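Local coordinates for protein acRAF (PDB 4LOW) that acts as a RuBisCO assembly factor in the alpha-carboxysome and belongs to the pterin-4a-carbinolamine dehydratase family, at residues K20-G25 with R80-A85; Q46-I51 with V58-D63. All coordinates share one frame; numbering follows the deposited sequence. Where two conformers were deposited one is given.

Interaction 1. Residues K20-G25 with R80-A85. With FMT (formic acid), chain C.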
loop_
_atom_site.group_PDB
_atom_site.type_symbol
_atom_site.label_atom_id
_atom_site.label_comp_id
_atom_site.label_asym_id
_atom_site.label_seq_id
_atom_site.Cartn_x
_atom_site.Cartn_y
_atom_site.Cartn_z
ATOM N N LYS A 20 -11.415 2.607 -5.176
ATOM C CA LYS A 20 -11.181 3.955 -5.659
ATOM C C LYS A 20 -9.702 4.205 -5.751
ATOM O O LYS A 20 -8.922 3.804 -4.890
ATOM C CB LYS A 20 -11.825 5.005 -4.738
ATOM C CG LYS A 20 -11.741 6.432 -5.269
ATOM C CD LYS A 20 -12.680 7.336 -4.470
ATOM C CE LYS A 20 -12.439 8.779 -4.790
ATOM N NZ LYS A 20 -13.416 9.629 -4.026
ATOM N N ARG A 21 -9.319 4.943 -6.790
ATOM C CA ARG A 21 -7.938 5.418 -6.983
ATOM C C ARG A 21 -7.835 6.894 -6.649
ATOM O O ARG A 21 -8.659 7.712 -7.107
ATOM C CB ARG A 21 -7.541 5.187 -8.438
ATOM C CG ARG A 21 -6.171 5.745 -8.835
ATOM C CD ARG A 21 -5.926 5.543 -10.331
ATOM N NE ARG A 21 -4.537 5.850 -10.730
ATOM C CZ ARG A 21 -3.549 4.970 -10.699
ATOM N NH1 ARG A 21 -3.765 3.737 -10.237
ATOM N NH2 ARG A 21 -2.346 5.304 -11.155
ATOM N N PHE A 22 -6.850 7.239 -5.872
ATOM C CA PHE A 22 -6.558 8.621 -5.516
ATOM C C PHE A 22 -5.219 8.970 -6.105
ATOM O O PHE A 22 -4.256 8.251 -5.861
ATOM C CB PHE A 22 -6.484 8.732 -3.988
ATOM C CG PHE A 22 -7.800 8.494 -3.280
ATOM C CD1 PHE A 22 -8.246 7.203 -3.009
ATOM C CD2 PHE A 22 -8.624 9.557 -2.943
ATOM C CE1 PHE A 22 -9.488 6.995 -2.377
ATOM C CE2 PHE A 22 -9.844 9.343 -2.289
ATOM C CZ PHE A 22 -10.265 8.074 -2.029
ATOM N N ALA A 23 -5.086 10.096 -6.779
ATOM C CA ALA A 23 -3.794 10.510 -7.337
ATOM C C ALA A 23 -3.406 11.853 -6.731
ATOM O O ALA A 23 -4.268 12.688 -6.415
ATOM C CB ALA A 23 -3.888 10.605 -8.859
ATOM N N PHE A 24 -2.102 12.054 -6.540
ATOM C CA PHE A 24 -1.565 13.221 -5.858
ATOM C C PHE A 24 -0.453 13.852 -6.673
ATOM O O PHE A 24 0.155 13.192 -7.500
ATOM C CB PHE A 24 -1.047 12.821 -4.464
ATOM C CG PHE A 24 -2.131 12.212 -3.605
ATOM C CD1 PHE A 24 -3.007 13.009 -2.880
ATOM C CD2 PHE A 24 -2.315 10.851 -3.573
ATOM C CE1 PHE A 24 -4.037 12.431 -2.115
ATOM C CE2 PHE A 24 -3.343 10.276 -2.808
ATOM C CZ PHE A 24 -4.198 11.077 -2.104
ATOM N N GLY A 25 -0.161 15.118 -6.391
ATOM C CA GLY A 25 0.858 15.831 -7.136
ATOM C C GLY A 25 2.283 15.559 -6.732
ATOM O O GLY A 25 3.181 16.056 -7.402
ATOM N N ARG A 80 -14.956 8.846 4.872
ATOM C CA ARG A 80 -13.895 9.445 5.687
ATOM C C ARG A 80 -12.562 9.411 4.913
ATOM O O ARG A 80 -11.803 10.398 4.974
ATOM C CB ARG A 80 -13.798 8.789 7.053
ATOM C CG ARG A 80 -14.956 9.194 7.973
ATOM C CD ARG A 80 -15.131 8.213 9.094
ATOM N NE ARG A 80 -14.192 8.450 10.180
ATOM C CZ ARG A 80 -14.292 7.874 11.372
ATOM N NH1 ARG A 80 -15.301 7.050 11.637
ATOM N NH2 ARG A 80 -13.397 8.126 12.310
ATOM N N VAL A 81 -12.310 8.328 4.103
ATOM C CA VAL A 81 -11.097 8.300 3.269
ATOM C C VAL A 81 -11.143 9.484 2.294
ATOM O O VAL A 81 -10.150 10.221 2.166
ATOM C CB VAL A 81 -10.991 6.996 2.509
ATOM C CG1 VAL A 81 -9.857 7.052 1.489
ATOM C CG2 VAL A 81 -10.779 5.836 3.452
ATOM N N ASP A 82 -12.314 9.748 1.654
ATOM C CA ASP A 82 -12.433 10.904 0.763
ATOM C C ASP A 82 -12.094 12.209 1.498
ATOM O O ASP A 82 -11.423 13.079 0.930
ATOM C CB ASP A 82 -13.851 11.007 0.213
ATOM C CG ASP A 82 -14.193 9.970 -0.812
ATOM O OD1 ASP A 82 -13.293 9.226 -1.225
ATOM O OD2 ASP A 82 -15.369 9.891 -1.186
ATOM N N ALA A 83 -12.542 12.351 2.759
ATOM C CA ALA A 83 -12.263 13.571 3.502
ATOM C C ALA A 83 -10.773 13.714 3.796
ATOM O O ALA A 83 -10.292 14.853 3.857
ATOM C CB ALA A 83 -13.052 13.601 4.804
ATOM N N LEU A 84 -10.030 12.599 3.965
ATOM C CA LEU A 84 -8.586 12.682 4.176
ATOM C C LEU A 84 -7.894 13.174 2.911
ATOM O O LEU A 84 -6.832 13.800 2.998
ATOM C CB LEU A 84 -7.991 11.321 4.544
ATOM C CG LEU A 84 -8.499 10.652 5.828
ATOM C CD1 LEU A 84 -7.874 9.270 5.989
ATOM C CD2 LEU A 84 -8.249 11.520 7.059
ATOM N N ALA A 85 -8.445 12.858 1.740
ATOM C CA ALA A 85 -7.892 13.288 0.454
ATOM C C ALA A 85 -8.301 14.734 0.077
ATOM O O ALA A 85 -7.854 15.226 -0.967
ATOM C CB ALA A 85 -8.321 12.327 -0.635
HETATM C C FMT C . -12.227 4.920 -9.353
HETATM O O1 FMT C . -11.183 5.495 -8.934
HETATM O O2 FMT C . -13.368 5.084 -8.636
#
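Part of the helix-on-sheet packing of this alpha+beta fold is made by K20 and F22 of strand 17-23, which meet V81, D82 and A85 at the C-terminal end of helix 72-84. The axes of strand residues 20-23 and helix residues 80-84 run nearly parallel, 11° apart and 10.9 Å at closest approach, a gap that side chains bridge. K20 has CG anti to its backbone N (chi1 -174°) and stays extended beyond it, carrying NZ to within 2.8 Å of D82 OD1 in a salt bridge. NZ comes to OD1 from above the carboxylate plane, 55° out of it. D82 OD1 also accepts a hydrogen bond from W9 NE1, while K20 NZ has further partners in the carbonyls of H5 and H7. Next to K20, R21 N donates a nearly straight bond of 2.9 Å to O1 of a formate, probably from the crystallisation liquor.

The F22 ring turns its edge to D82 OD1, with CZ 3.3 Å away. Obliquely to the ring, V81 CG1 lies 3.7 Å from F22 CZ, and A85 CB sits 3.6 Å from F22 CD2. This apolar seam bordered by a salt bridge illustrates helices packing on one face of an antiparallel sheet, as in the pterin dehydratase fold.

Interaction 2. Residues Q46-I51 with V58-D63; sequences QHPQNI and VNITLD
T61 O is gripped by two successive amides, Q49 N at 2.9 Å and N50 N at 3.4 Å. Both bonds are weak, the first through a bent N-H angle of 122°, and together they define a classic beta bulge at the start of the 50-53/57-63 beta hairpin. The pairing becomes regular in the return bond: T61 N donates to N50 O at 3.0 Å, so N50 and T61 form an antiparallel hydrogen-bonded pair. I51 and I60 follow as a non-hydrogen-bonded pair, with a CH...O contact from I51 CA to N59 O.

The two faces of the hairpin differ in their neighbours. On the face of I51 and I60, the P48 ring lies alongside L62, with CB 3.8 Å from L62 CD2, and crosses the I60 side chain obliquely. Farther on, the I51 and V58 side chains lie side by side, CG2 of I51 3.8 Å from V58 CG1; L37 of helix 27-44 packs on both I51 and I60. On the face of N50 and T61, N50 ND2 bonds to Y57 OH and N52 OD1 of the second subunit, while T61 packs on M17 and F19. I51 pairs with a strand of that subunit, extending the sheet across the interface.

Beyond the bulge, D63 CG lies between its backbone N and carbonyl carbon (chi1 54°), 3.8 Å from Q49 CB. Water joins the strands at two places. One molecule donates to H47 O and accepts from D63 N. The other links N50 OD1, 2.9 Å away, to T61 OG1, also 2.9 Å away.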
loop_
_atom_site.group_PDB
_atom_site.type_symbol
_atom_site.label_atom_id
_atom_site.label_comp_id
_atom_site.label_asym_id
_atom_site.label_seq_id
_atom_site.Cartn_x
_atom_site.Cartn_y
_atom_site.Cartn_z
ATOM N N GLN A 46 -11.316 -0.581 11.307
ATOM C CA GLN A 46 -11.724 -1.043 9.982
ATOM C C GLN A 46 -10.519 -0.918 9.093
ATOM O O GLN A 46 -9.871 0.124 9.060
ATOM C CB GLN A 46 -12.890 -0.215 9.395
ATOM C CG GLN A 46 -14.234 -0.392 10.100
ATOM C CD GLN A 46 -15.231 0.620 9.584
ATOM O OE1 GLN A 46 -15.336 1.737 10.097
ATOM N NE2 GLN A 46 -15.906 0.292 8.491
ATOM N N HIS A 47 -10.229 -1.982 8.381
ATOM C CA HIS A 47 -9.067 -2.043 7.515
ATOM C C HIS A 47 -9.484 -2.384 6.099
ATOM O O HIS A 47 -10.120 -3.423 5.882
ATOM C CB HIS A 47 -8.077 -3.101 8.047
ATOM C CG HIS A 47 -7.519 -2.748 9.387
ATOM N ND1 HIS A 47 -8.108 -3.184 10.558
ATOM C CD2 HIS A 47 -6.461 -1.966 9.695
ATOM C CE1 HIS A 47 -7.392 -2.656 11.539
ATOM N NE2 HIS A 47 -6.385 -1.922 11.068
ATOM N N PRO A 48 -9.051 -1.605 5.092
ATOM C CA PRO A 48 -9.315 -2.007 3.707
ATOM C C PRO A 48 -8.845 -3.440 3.424
ATOM O O PRO A 48 -7.861 -3.915 4.026
ATOM C CB PRO A 48 -8.481 -1.002 2.900
ATOM C CG PRO A 48 -8.492 0.261 3.764
ATOM C CD PRO A 48 -8.307 -0.338 5.156
ATOM N N GLN A 49 -9.492 -4.081 2.459
ATOM C CA GLN A 49 -9.066 -5.384 1.963
ATOM C C GLN A 49 -7.626 -5.242 1.418
ATOM O O GLN A 49 -6.765 -6.092 1.677
ATOM C CB GLN A 49 -10.017 -5.860 0.864
ATOM C CG GLN A 49 -9.608 -7.191 0.225
ATOM C CD GLN A 49 -10.512 -7.572 -0.897
ATOM O OE1 GLN A 49 -11.703 -7.241 -0.912
ATOM N NE2 GLN A 49 -9.969 -8.328 -1.831
ATOM N N ASN A 50 -7.362 -4.143 0.694
ATOM C CA ASN A 50 -6.036 -3.951 0.150
ATOM C C ASN A 50 -5.808 -2.495 -0.163
ATOM O O ASN A 50 -6.745 -1.793 -0.553
ATOM C CB ASN A 50 -5.895 -4.733 -1.170
ATOM C CG ASN A 50 -4.522 -4.655 -1.788
ATOM O OD1 ASN A 50 -4.292 -3.769 -2.622
ATOM N ND2 ASN A 50 -3.593 -5.508 -1.407
ATOM N N ILE A 51 -4.580 -2.018 0.055
ATOM C CA ILE A 51 -4.124 -0.669 -0.288
ATOM C C ILE A 51 -2.937 -0.876 -1.198
ATOM O O ILE A 51 -2.000 -1.602 -0.855
ATOM C CB ILE A 51 -3.750 0.134 0.954
ATOM C CG1 ILE A 51 -4.971 0.400 1.820
ATOM C CG2 ILE A 51 -3.124 1.489 0.549
ATOM C CD1 ILE A 51 -4.656 0.829 3.190
ATOM N N VAL A 58 -2.728 6.057 -4.897
ATOM C CA VAL A 58 -3.106 5.042 -3.921
ATOM C C VAL A 58 -4.433 4.460 -4.367
ATOM O O VAL A 58 -5.403 5.206 -4.573
ATOM C CB VAL A 58 -3.278 5.668 -2.508
ATOM C CG1 VAL A 58 -3.699 4.588 -1.503
ATOM C CG2 VAL A 58 -2.017 6.381 -2.042
ATOM N N ASN A 59 -4.493 3.144 -4.529
ATOM C CA ASN A 59 -5.692 2.429 -4.920
ATOM C C ASN A 59 -6.225 1.672 -3.712
ATOM O O ASN A 59 -5.484 0.879 -3.115
ATOM C CB ASN A 59 -5.329 1.407 -5.984
ATOM C CG ASN A 59 -4.719 2.027 -7.216
ATOM O OD1 ASN A 59 -5.379 2.743 -7.982
ATOM N ND2 ASN A 59 -3.443 1.710 -7.474
ATOM N N ILE A 60 -7.469 1.905 -3.318
ATOM C CA ILE A 60 -8.010 1.278 -2.124
ATOM C C ILE A 60 -9.185 0.392 -2.463
ATOM O O ILE A 60 -10.069 0.774 -3.230
ATOM C CB ILE A 60 -8.455 2.394 -1.165
ATOM C CG1 ILE A 60 -7.262 3.316 -0.852
ATOM C CG2 ILE A 60 -9.063 1.791 0.128
ATOM C CD1 ILE A 60 -7.609 4.527 -0.062
ATOM N N THR A 61 -9.212 -0.804 -1.860
ATOM C CA THR A 61 -10.290 -1.755 -2.042
ATOM C C THR A 61 -10.921 -2.042 -0.702
ATOM O O THR A 61 -10.206 -2.428 0.227
ATOM C CB THR A 61 -9.734 -3.062 -2.629
ATOM O OG1 THR A 61 -9.072 -2.747 -3.841
ATOM C CG2 THR A 61 -10.828 -4.063 -2.919
ATOM N N LEU A 62 -12.250 -1.878 -0.587
ATOM C CA LEU A 62 -12.946 -2.145 0.663
ATOM C C LEU A 62 -13.844 -3.335 0.428
ATOM O O LEU A 62 -14.539 -3.391 -0.586
ATOM C CB LEU A 62 -13.826 -0.947 1.073
ATOM C CG LEU A 62 -13.129 0.391 1.136
ATOM C CD1 LEU A 62 -14.108 1.526 1.484
ATOM C CD2 LEU A 62 -11.925 0.393 2.088
ATOM N N ASP A 63 -13.862 -4.280 1.376
ATOM C CA ASP A 63 -14.695 -5.465 1.222
ATOM C C ASP A 63 -15.889 -5.383 2.099
ATOM O O ASP A 63 -15.900 -4.594 3.044
ATOM C CB ASP A 63 -13.901 -6.769 1.459
ATOM C CG ASP A 63 -13.141 -6.915 2.760
ATOM O OD1 ASP A 63 -12.965 -5.905 3.463
ATOM O OD2 ASP A 63 -12.629 -8.031 3.024
HETATM O O HOH W 1 -12.580 -3.109 3.866
HETATM O O HOH W 2 -6.328 -1.925 -3.605
#

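In the fold
The two contacts share a sheet, and their centres lie 12 Å apart. Strands 17-23 and 57-63 are neighbours, tied by probable hydrogen bonds from F22 N to V58 O (2.8 Å) and from I60 N to K20 O (2.9 Å). I60 CD1 packs against both sides of interaction 1, 3.7 Å from V81 CG1 and 3.9 Å from F22 CE1, bringing the hairpin of interaction 2 against helix 72-84. Along the chain, interaction 2 is nested within the loop that interaction 1 closes. Bound formates, probably from the crystallisation liquor, lie near the side chains of D82 and T61. A nickel ion is about 10 Å from the K20 side chain; H2 and H4 are nickel ligands.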